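Local coordinates for DNA polymerase III, gamma subunit-related protein (Thermotoga maritima, PDB 2GNO) that probably binds DNA and resembles the gamma and delta-type subunits of the polymerase III clamp loader, at residues L38-Y41 and P46-A49. Sequence-based numbering, arbitrary orientation.
Sequences LPEY and PPKA
E40, near the C-terminal end of helix 30-43, lays its carboxylate against the backbone of P46, where the chain has turned back after the helix, and against the ring of P47. It illustrates how a charged side chain can pack on prolines without bonding to them. The two backbones are nearest at this pair, with E40 CA 5.2 Å from P46 CA. From CB, which leaves the helix in the direction of the loop, the side chain runs out with CG anti to the backbone N (chi1 176°) and stays extended beyond it, so that its length passes alongside P46. CG comes to 4.1 Å from P46 CA. One atom further out, the carboxylate carbon CD of E40 draws in to 3.7 Å from the same P46 CA.

The two oxygens then divide the work unequally. OE1 of E40 makes the closest approach, 3.5 Å to P46 CA, and is also 3.8 Å from P46 CB. It reaches the next residue as well, lying 3.8 Å from P47 CD, where the glutamate side chain and the proline cross at about a right angle. OE2 stays at the margin, 4.1 Å from P46 N.

Around this surface contact, Y81 touches P39, E40 and P47, while P39 and P47 both reach V52 of strand 52-55, one of the two edge strands of the parallel sheet in the P-loop NTPase-like domain. P47 also borders the pocket occupied by 2-ethoxyethanol, together with L36, A49 and V52. Each proline nitrogen is closed into its ring and has no N-H to offer the carboxylate, and no hydrogen bond joins the two segments; E40 therefore meets the helix-to-strand loop through van der Waals contact, perhaps with a slight electrostatic attraction between OE1 and the weakly polar C-H groups.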
# COMPACT_ATOMS: atom_id res chain seq x y z
N LEU A 38 -6.66 -15.37 1.89
CA LEU A 38 -7.58 -16.08 2.77
C LEU A 38 -8.51 -17.09 2.13
O LEU A 38 -8.60 -18.20 2.61
CB LEU A 38 -8.38 -15.09 3.65
CG LEU A 38 -9.29 -15.66 4.74
CD1 LEU A 38 -8.48 -16.53 5.66
CD2 LEU A 38 -9.90 -14.54 5.54
N PRO A 39 -9.20 -16.73 1.05
CA PRO A 39 -10.12 -17.67 0.44
C PRO A 39 -9.50 -18.98 -0.01
O PRO A 39 -10.07 -20.05 0.24
CB PRO A 39 -10.69 -16.87 -0.74
CG PRO A 39 -10.46 -15.46 -0.36
CD PRO A 39 -9.21 -15.43 0.35
N GLU A 40 -8.35 -18.90 -0.67
CA GLU A 40 -7.64 -20.10 -1.10
C GLU A 40 -7.13 -20.89 0.09
O GLU A 40 -7.12 -22.11 0.05
CB GLU A 40 -6.52 -19.79 -2.07
CG GLU A 40 -5.71 -21.00 -2.45
CD GLU A 40 -4.83 -20.80 -3.64
OE1 GLU A 40 -4.88 -19.75 -4.31
OE2 GLU A 40 -4.09 -21.72 -3.91
N TYR A 41 -6.70 -20.21 1.15
CA TYR A 41 -6.25 -20.90 2.34
C TYR A 41 -7.40 -21.69 2.99
O TYR A 41 -7.20 -22.81 3.44
CB TYR A 41 -5.63 -19.96 3.35
CG TYR A 41 -4.98 -20.72 4.48
CD1 TYR A 41 -3.68 -21.18 4.36
CD2 TYR A 41 -5.69 -21.04 5.64
CE1 TYR A 41 -3.09 -21.93 5.37
CE2 TYR A 41 -5.10 -21.76 6.65
CZ TYR A 41 -3.81 -22.21 6.52
OH TYR A 41 -3.22 -22.95 7.53
N PRO A 46 -7.65 -22.60 -5.73
CA PRO A 46 -7.54 -21.19 -6.14
C PRO A 46 -8.91 -20.57 -6.50
O PRO A 46 -9.83 -21.30 -6.87
CB PRO A 46 -6.63 -21.25 -7.35
CG PRO A 46 -6.20 -22.62 -7.46
CD PRO A 46 -7.13 -23.49 -6.77
N PRO A 47 -9.07 -19.24 -6.34
CA PRO A 47 -10.35 -18.56 -6.58
C PRO A 47 -10.79 -18.18 -7.99
O PRO A 47 -10.08 -17.47 -8.67
CB PRO A 47 -10.18 -17.27 -5.77
CG PRO A 47 -8.74 -16.98 -5.83
CD PRO A 47 -8.07 -18.31 -5.77
N LYS A 48 -11.96 -18.67 -8.41
CA LYS A 48 -12.53 -18.30 -9.70
C LYS A 48 -13.20 -16.93 -9.40
O LYS A 48 -13.59 -16.67 -8.26
CB LYS A 48 -13.53 -19.34 -10.18
CG LYS A 48 -13.90 -19.19 -11.63
CD LYS A 48 -14.91 -20.24 -12.11
N ALA A 49 -13.36 -16.08 -10.42
CA ALA A 49 -13.97 -14.73 -10.23
C ALA A 49 -15.43 -14.76 -9.79
O ALA A 49 -15.93 -13.80 -9.22
CB ALA A 49 -13.83 -13.89 -11.48